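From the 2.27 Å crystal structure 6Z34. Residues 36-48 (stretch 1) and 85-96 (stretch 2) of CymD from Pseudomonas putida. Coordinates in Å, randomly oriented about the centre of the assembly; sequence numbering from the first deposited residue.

Stretch 1, residues 36-48: TLTQMQEGMHLGL
Stretch 2, residues 85-96: LSLVWRGERYAL

Strands 43-48 and 85-91 run antiparallel, their axes 172° apart and 4.7 Å at closest approach. The register pairs Gly43 with Arg90, His45 with Val88 and Gly47 with Ser86 as hydrogen-bonded pairs; Met44-Trp89 and Leu46-Leu87 are the non-hydrogen-bonded pairs between them, and Leu48-Leu85 is a further one beyond Gly47-Ser86. Each hydrogen-bonded pair closes a two-way ring: Gly43 N to Arg90 O is 2.8 Å and Arg90 N to Gly43 O 2.9 Å, and His45 N to Val88 O and Val88 N to His45 O are both 2.9 Å.

Arg90 has the most covered surface. With chi1 at -103°, between wells, and chi2 and chi3 both m, its chain folds back along the loop that leads from the 3-10 segment 36-39 into the strand. Arg90 NE donates to Met40 O at a very short 2.4 Å; Arg90 NH1 adds a weak bond to the same Met40 O at 2.9 Å. The guanidinium lies between Glu42 CG over one face and Thr38 O over the other. Thus a strand residue pins the approach to its partner strand through a backbone carbonyl.

Val88 (chi1 t) shares its face with Arg90 and His45. Val88 CG1 meets Met40 SD at 4.0 Å, while His45 (m) turns its ring back so that His45 NE2 donates to Gln41 O at 2.7 Å, bracing the same loop from within its own stretch.

Glu42 (m, t, chi3 -60°) reaches past the strand end: Glu42 OE2 accepts from Glu92 N at 2.6 Å, at the type II' turn Gly91-Tyr94. Gly43, at phi/psi 130/-156, adopts a backbone that calls for glycine.

The opposite sheet face is apolar: Met44 CE packs 3.3 Å from Leu87 CD1, and Met44 CG lies 3.7 Å from Trp89 CD1, at the indole edge.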

ATOM      1  N   THR A  36     -16.877  -5.160  -8.530  1.00 43.03           N
ATOM      2  CA  THR A  36     -16.509  -6.090  -9.600  1.00 45.22           C
ATOM      3  C   THR A  36     -16.641  -7.548  -9.180  1.00 53.97           C
ATOM      4  O   THR A  36     -16.582  -8.429 -10.044  1.00 53.04           O
ATOM      5  CB  THR A  36     -15.084  -5.853 -10.103  1.00 42.07           C
ATOM      6  OG1 THR A  36     -14.157  -5.977  -9.023  1.00 43.74           O
ATOM      7  CG2 THR A  36     -14.954  -4.453 -10.812  1.00 42.10           C
ATOM      8  N   LEU A  37     -16.802  -7.821  -7.881  1.00 52.75           N
ATOM      9  CA  LEU A  37     -16.964  -9.194  -7.424  1.00 48.30           C
ATOM     10  C   LEU A  37     -18.224  -9.847  -7.966  1.00 48.47           C
ATOM     11  O   LEU A  37     -18.256 -11.073  -8.084  1.00 52.11           O
ATOM     12  CB  LEU A  37     -16.987  -9.239  -5.904  1.00 45.89           C
ATOM     13  CG  LEU A  37     -15.728  -8.697  -5.251  1.00 49.37           C
ATOM     14  CD1 LEU A  37     -15.978  -8.541  -3.764  1.00 46.15           C
ATOM     15  CD2 LEU A  37     -14.565  -9.634  -5.567  1.00 42.28           C
ATOM     16  N   THR A  38     -19.254  -9.070  -8.322  1.00 49.92           N
ATOM     17  CA  THR A  38     -20.415  -9.679  -8.974  1.00 52.81           C
ATOM     18  C   THR A  38     -20.079 -10.278 -10.338  1.00 50.89           C
ATOM     19  O   THR A  38     -20.882 -11.060 -10.854  1.00 53.61           O
ATOM     20  CB  THR A  38     -21.582  -8.678  -9.108  1.00 49.87           C
ATOM     21  OG1 THR A  38     -21.210  -7.554  -9.922  1.00 56.32           O
ATOM     22  CG2 THR A  38     -22.015  -8.198  -7.750  1.00 52.99           C
ATOM     23  N   GLN A  39     -18.910  -9.961 -10.911  1.00 51.46           N
ATOM     24  CA  GLN A  39     -18.452 -10.572 -12.163  1.00 44.60           C
ATOM     25  C   GLN A  39     -17.964 -12.011 -11.968  1.00 50.42           C
ATOM     26  O   GLN A  39     -17.895 -12.766 -12.942  1.00 46.56           O
ATOM     27  CB  GLN A  39     -17.315  -9.741 -12.771  1.00 44.58           C
ATOM     28  CG  GLN A  39     -17.673  -8.856 -13.948  1.00 70.15           C
ATOM     29  CD  GLN A  39     -18.493  -7.658 -13.545  1.00 81.18           C
ATOM     30  OE1 GLN A  39     -17.956  -6.671 -13.033  1.00 81.00           O
ATOM     31  NE2 GLN A  39     -19.803  -7.729 -13.783  1.00 85.48           N
ATOM     32  N   MET A  40     -17.603 -12.406 -10.746  1.00 44.14           N
ATOM     33  CA  MET A  40     -17.115 -13.765 -10.537  1.00 49.22           C
ATOM     34  C   MET A  40     -18.253 -14.773 -10.616  1.00 50.11           C
ATOM     35  O   MET A  40     -19.400 -14.462 -10.298  1.00 49.86           O
ATOM     36  CB  MET A  40     -16.426 -13.895  -9.175  1.00 44.02           C
ATOM     37  CG  MET A  40     -15.258 -12.920  -8.998  1.00 49.46           C
ATOM     38  SD  MET A  40     -14.570 -13.006  -7.341  1.00 55.34           S
ATOM     39  CE  MET A  40     -13.580 -14.493  -7.503  1.00 60.63           C
ATOM     40  N   GLN A  41     -17.910 -15.998 -11.028  1.00 46.07           N
ATOM     41  CA  GLN A  41     -18.879 -17.085 -11.109  1.00 46.77           C
ATOM     42  C   GLN A  41     -19.396 -17.452  -9.723  1.00 50.05           C
ATOM     43  O   GLN A  41     -18.729 -17.242  -8.706  1.00 49.94           O
ATOM     44  CB  GLN A  41     -18.263 -18.323 -11.773  1.00 54.60           C
ATOM     45  CG  GLN A  41     -17.766 -18.102 -13.194  1.00 77.31           C
ATOM     46  CD  GLN A  41     -18.826 -18.438 -14.228  1.00104.23           C
ATOM     47  OE1 GLN A  41     -19.179 -19.604 -14.412  1.00117.71           O
ATOM     48  NE2 GLN A  41     -19.343 -17.416 -14.905  1.00110.94           N
ATOM     49  N   GLU A  42     -20.605 -18.002  -9.695  1.00 50.24           N
ATOM     50  CA  GLU A  42     -21.195 -18.496  -8.463  1.00 48.05           C
ATOM     51  C   GLU A  42     -20.386 -19.676  -7.947  1.00 61.22           C
ATOM     52  O   GLU A  42     -19.833 -20.464  -8.723  1.00 61.14           O
ATOM     53  CB  GLU A  42     -22.647 -18.907  -8.694  1.00 49.45           C
ATOM     54  CG  GLU A  42     -23.535 -17.784  -9.197  1.00 73.66           C
ATOM     55  CD  GLU A  42     -25.016 -18.158  -9.243  1.00 85.44           C
ATOM     56  OE1 GLU A  42     -25.370 -19.119  -9.955  1.00 93.04           O
ATOM     57  OE2 GLU A  42     -25.831 -17.486  -8.574  1.00 87.34           O
ATOM     58  N   GLY A  43     -20.297 -19.777  -6.615  1.00 58.22           N
ATOM     59  CA  GLY A  43     -19.551 -20.798  -5.916  1.00 49.28           C
ATOM     60  C   GLY A  43     -18.652 -20.164  -4.863  1.00 50.15           C
ATOM     61  O   GLY A  43     -18.900 -19.050  -4.390  1.00 54.09           O
ATOM     62  N   MET A  44     -17.591 -20.877  -4.501  1.00 44.34           N
ATOM     63  CA  MET A  44     -16.681 -20.449  -3.455  1.00 50.22           C
ATOM     64  C   MET A  44     -15.269 -20.455  -3.993  1.00 51.44           C
ATOM     65  O   MET A  44     -14.826 -21.442  -4.595  1.00 50.03           O
ATOM     66  CB  MET A  44     -16.790 -21.322  -2.205  1.00 61.49           C
ATOM     67  CG  MET A  44     -18.094 -21.058  -1.496  1.00 73.48           C
ATOM     68  SD  MET A  44     -17.894 -21.091   0.257  1.00 73.68           S
ATOM     69  CE  MET A  44     -16.323 -20.306   0.332  1.00 61.95           C
ATOM     70  N   HIS A  45     -14.580 -19.347  -3.759  1.00 52.15           N
ATOM     71  CA  HIS A  45     -13.296 -19.052  -4.369  1.00 56.89           C
ATOM     72  C   HIS A  45     -12.274 -18.844  -3.267  1.00 51.86           C
ATOM     73  O   HIS A  45     -12.529 -18.112  -2.305  1.00 55.95           O
ATOM     74  CB  HIS A  45     -13.408 -17.819  -5.278  1.00 48.20           C
ATOM     75  CG  HIS A  45     -14.511 -17.926  -6.303  1.00 50.75           C
ATOM     76  ND1 HIS A  45     -14.306 -18.435  -7.571  1.00 54.19           N
ATOM     77  CD2 HIS A  45     -15.817 -17.566  -6.255  1.00 47.86           C
ATOM     78  CE1 HIS A  45     -15.436 -18.391  -8.258  1.00 47.25           C
ATOM     79  NE2 HIS A  45     -16.371 -17.873  -7.481  1.00 52.53           N
ATOM     80  N   LEU A  46     -11.140 -19.515  -3.395  1.00 47.07           N
ATOM     81  CA  LEU A  46     -10.055 -19.425  -2.435  1.00 47.57           C
ATOM     82  C   LEU A  46      -8.832 -18.982  -3.200  1.00 41.57           C
ATOM     83  O   LEU A  46      -8.460 -19.613  -4.192  1.00 48.98           O
ATOM     84  CB  LEU A  46      -9.790 -20.764  -1.739  1.00 57.73           C
ATOM     85  CG  LEU A  46     -10.875 -21.287  -0.809  1.00 67.16           C
ATOM     86  CD1 LEU A  46     -11.046 -22.788  -1.008  1.00 75.11           C
ATOM     87  CD2 LEU A  46     -10.516 -20.976   0.625  1.00 64.50           C
ATOM     88  N   GLY A  47      -8.207 -17.911  -2.740  1.00 40.91           N
ATOM     89  CA  GLY A  47      -7.076 -17.390  -3.462  1.00 41.12           C
ATOM     90  C   GLY A  47      -5.877 -17.275  -2.557  1.00 48.57           C
ATOM     91  O   GLY A  47      -5.985 -16.856  -1.394  1.00 41.80           O
ATOM     92  N   LEU A  48      -4.730 -17.659  -3.111  1.00 47.12           N
ATOM     93  CA  LEU A  48      -3.445 -17.677  -2.441  1.00 55.35           C
ATOM     94  C   LEU A  48      -2.470 -17.029  -3.380  1.00 47.23           C
ATOM     95  O   LEU A  48      -2.343 -17.477  -4.526  1.00 49.26           O
ATOM     96  CB  LEU A  48      -2.902 -19.084  -2.189  1.00 51.19           C
ATOM     97  CG  LEU A  48      -3.434 -20.134  -1.280  1.00 64.72           C
ATOM     98  CD1 LEU A  48      -4.679 -20.697  -1.938  1.00 69.47           C
ATOM     99  CD2 LEU A  48      -2.319 -21.153  -1.216  1.00 74.06           C
ATOM    100  N   LEU A  85      -4.369 -13.400   0.893  1.00 49.12           N
ATOM    101  CA  LEU A  85      -5.314 -14.478   1.146  1.00 49.18           C
ATOM    102  C   LEU A  85      -6.715 -13.984   0.835  1.00 47.27           C
ATOM    103  O   LEU A  85      -7.079 -12.885   1.258  1.00 47.24           O
ATOM    104  CB  LEU A  85      -5.271 -14.915   2.621  1.00 43.64           C
ATOM    105  CG  LEU A  85      -3.877 -15.215   3.148  1.00 56.64           C
ATOM    106  CD1 LEU A  85      -3.920 -15.635   4.601  1.00 55.70           C
ATOM    107  CD2 LEU A  85      -3.320 -16.313   2.287  1.00 66.57           C
ATOM    108  N   SER A  86      -7.529 -14.813   0.164  1.00 42.98           N
ATOM    109  CA  SER A  86      -8.917 -14.421  -0.062  1.00 42.55           C
ATOM    110  C   SER A  86      -9.862 -15.609  -0.059  1.00 47.53           C
ATOM    111  O   SER A  86      -9.540 -16.697  -0.548  1.00 52.36           O
ATOM    112  CB  SER A  86      -9.098 -13.636  -1.384  1.00 40.98           C
ATOM    113  OG  SER A  86      -8.416 -14.243  -2.467  1.00 55.04           O
ATOM    114  N   LEU A  87     -11.050 -15.352   0.478  1.00 41.89           N
ATOM    115  CA  LEU A  87     -12.181 -16.266   0.469  1.00 47.00           C
ATOM    116  C   LEU A  87     -13.383 -15.460  -0.002  1.00 49.33           C
ATOM    117  O   LEU A  87     -13.774 -14.493   0.658  1.00 52.13           O
ATOM    118  CB  LEU A  87     -12.439 -16.853   1.866  1.00 41.18           C
ATOM    119  CG  LEU A  87     -13.645 -17.802   1.868  1.00 57.01           C
ATOM    120  CD1 LEU A  87     -13.404 -18.843   0.798  1.00 53.33           C
ATOM    121  CD2 LEU A  87     -13.895 -18.464   3.237  1.00 60.13           C
ATOM    122  N   VAL A  88     -13.976 -15.853  -1.124  1.00 47.75           N
ATOM    123  CA  VAL A  88     -15.128 -15.159  -1.686  1.00 49.81           C
ATOM    124  C   VAL A  88     -16.252 -16.164  -1.933  1.00 51.47           C
ATOM    125  O   VAL A  88     -16.042 -17.190  -2.586  1.00 58.42           O
ATOM    126  CB  VAL A  88     -14.758 -14.422  -2.993  1.00 54.76           C
ATOM    127  CG1 VAL A  88     -16.010 -13.874  -3.677  1.00 51.84           C
ATOM    128  CG2 VAL A  88     -13.766 -13.297  -2.705  1.00 55.52           C
ATOM    129  N   TRP A  89     -17.444 -15.853  -1.431  1.00 46.96           N
ATOM    130  CA  TRP A  89     -18.659 -16.594  -1.743  1.00 45.84           C
ATOM    131  C   TRP A  89     -19.510 -15.794  -2.735  1.00 51.05           C
ATOM    132  O   TRP A  89     -19.765 -14.599  -2.526  1.00 47.81           O
ATOM    133  CB  TRP A  89     -19.430 -16.876  -0.451  1.00 42.09           C
ATOM    134  CG  TRP A  89     -20.739 -17.541  -0.649  1.00 47.07           C
ATOM    135  CD1 TRP A  89     -20.975 -18.887  -0.682  1.00 48.96           C
ATOM    136  CD2 TRP A  89     -22.017 -16.902  -0.812  1.00 55.70           C
ATOM    137  NE1 TRP A  89     -22.315 -19.121  -0.866  1.00 58.81           N
ATOM    138  CE2 TRP A  89     -22.978 -17.928  -0.961  1.00 55.19           C
ATOM    139  CE3 TRP A  89     -22.441 -15.571  -0.855  1.00 55.59           C
ATOM    140  CZ2 TRP A  89     -24.338 -17.663  -1.155  1.00 53.90           C
ATOM    141  CZ3 TRP A  89     -23.807 -15.306  -1.043  1.00 54.19           C
ATOM    142  CH2 TRP A  89     -24.731 -16.349  -1.193  1.00 55.74           C
ATOM    143  N   ARG A  90     -19.934 -16.452  -3.815  1.00 50.48           N
ATOM    144  CA  ARG A  90     -20.767 -15.853  -4.862  1.00 44.90           C
ATOM    145  C   ARG A  90     -22.022 -16.693  -5.025  1.00 43.12           C
ATOM    146  O   ARG A  90     -21.939 -17.846  -5.452  1.00 43.92           O
ATOM    147  CB  ARG A  90     -20.020 -15.779  -6.196  1.00 53.73           C
ATOM    148  CG  ARG A  90     -19.497 -14.402  -6.561  1.00 68.06           C
ATOM    149  CD  ARG A  90     -20.595 -13.553  -7.180  1.00 65.46           C
ATOM    150  NE  ARG A  90     -20.905 -13.934  -8.544  1.00 86.85           N
ATOM    151  CZ  ARG A  90     -22.047 -13.622  -9.151  1.00 86.13           C
ATOM    152  NH1 ARG A  90     -22.268 -13.999 -10.405  1.00 82.44           N
ATOM    153  NH2 ARG A  90     -22.962 -12.922  -8.489  1.00 58.08           N
ATOM    154  N   GLY A  91     -23.177 -16.121  -4.723  1.00 51.08           N
ATOM    155  CA  GLY A  91     -24.441 -16.781  -5.011  1.00 61.60           C
ATOM    156  C   GLY A  91     -25.540 -15.798  -5.363  1.00 56.42           C
ATOM    157  O   GLY A  91     -25.701 -14.754  -4.725  1.00 53.43           O
ATOM    158  N   GLU A  92     -26.333 -16.171  -6.367  1.00 54.70           N
ATOM    159  CA  GLU A  92     -27.449 -15.348  -6.822  1.00 57.83           C
ATOM    160  C   GLU A  92     -26.909 -13.958  -7.128  1.00 53.73           C
ATOM    161  O   GLU A  92     -26.002 -13.827  -7.959  1.00 62.60           O
ATOM    162  CB  GLU A  92     -28.574 -15.328  -5.775  1.00 70.62           C
ATOM    163  CG  GLU A  92     -29.852 -14.514  -6.132  1.00 93.35           C
ATOM    164  CD  GLU A  92     -30.080 -13.332  -5.189  1.00 95.88           C
ATOM    165  OE1 GLU A  92     -31.192 -12.757  -5.181  1.00 99.30           O
ATOM    166  OE2 GLU A  92     -29.145 -12.989  -4.440  1.00 94.71           O
ATOM    167  N   ARG A  93     -27.411 -12.928  -6.436  1.00 52.68           N
ATOM    168  CA  ARG A  93     -27.051 -11.530  -6.682  1.00 56.12           C
ATOM    169  C   ARG A  93     -25.961 -11.014  -5.762  1.00 56.45           C
ATOM    170  O   ARG A  93     -25.554  -9.862  -5.910  1.00 60.92           O
ATOM    171  CB  ARG A  93     -28.275 -10.626  -6.513  1.00 54.98           C
ATOM    172  CG  ARG A  93     -29.369 -10.828  -7.555  1.00 59.89           C
ATOM    173  CD  ARG A  93     -30.685 -10.196  -7.086  1.00 61.90           C
ATOM    174  NE  ARG A  93     -31.034  -8.982  -7.813  1.00 72.60           N
ATOM    175  CZ  ARG A  93     -31.923  -8.922  -8.789  1.00 78.34           C
ATOM    176  NH1 ARG A  93     -32.559 -10.007  -9.176  1.00 83.58           N
ATOM    177  NH2 ARG A  93     -32.171  -7.771  -9.387  1.00103.13           N
ATOM    178  N   TYR A  94     -25.510 -11.808  -4.795  1.00 48.27           N
ATOM    179  CA  TYR A  94     -24.607 -11.321  -3.769  1.00 47.70           C
ATOM    180  C   TYR A  94     -23.229 -11.934  -3.944  1.00 54.75           C
ATOM    181  O   TYR A  94     -23.081 -13.044  -4.472  1.00 51.41           O
ATOM    182  CB  TYR A  94     -25.104 -11.646  -2.356  1.00 42.85           C
ATOM    183  CG  TYR A  94     -26.329 -10.871  -1.916  1.00 45.10           C
ATOM    184  CD1 TYR A  94     -27.609 -11.275  -2.290  1.00 44.03           C
ATOM    185  CD2 TYR A  94     -26.206  -9.754  -1.101  1.00 43.78           C
ATOM    186  CE1 TYR A  94     -28.733 -10.562  -1.872  1.00 50.11           C
ATOM    187  CE2 TYR A  94     -27.311  -9.038  -0.684  1.00 41.18           C
ATOM    188  CZ  TYR A  94     -28.567  -9.434  -1.069  1.00 51.77           C
ATOM    189  OH  TYR A  94     -29.656  -8.715  -0.622  1.00 49.59           O
ATOM    190  N   ALA A  95     -22.228 -11.174  -3.502  1.00 48.19           N
ATOM    191  CA  ALA A  95     -20.888 -11.668  -3.259  1.00 49.58           C
ATOM    192  C   ALA A  95     -20.512 -11.270  -1.847  1.00 47.55           C
ATOM    193  O   ALA A  95     -20.828 -10.160  -1.415  1.00 43.63           O
ATOM    194  CB  ALA A  95     -19.882 -11.091  -4.235  1.00 50.08           C
ATOM    195  N   LEU A  96     -19.879 -12.201  -1.117  1.00 50.05           N
ATOM    196  CA  LEU A  96     -19.357 -11.971   0.224  1.00 41.98           C
ATOM    197  C   LEU A  96     -17.896 -12.366   0.229  1.00 50.56           C
ATOM    198  O   LEU A  96     -17.524 -13.409  -0.322  1.00 53.33           O
ATOM    199  CB  LEU A  96     -20.073 -12.782   1.288  1.00 41.73           C
ATOM    200  CG  LEU A  96     -21.590 -12.613   1.326  1.00 52.71           C
ATOM    201  CD1 LEU A  96     -22.194 -13.700   2.226  1.00 54.53           C
ATOM    202  CD2 LEU A  96     -21.960 -11.229   1.803  1.00 55.67           C
TER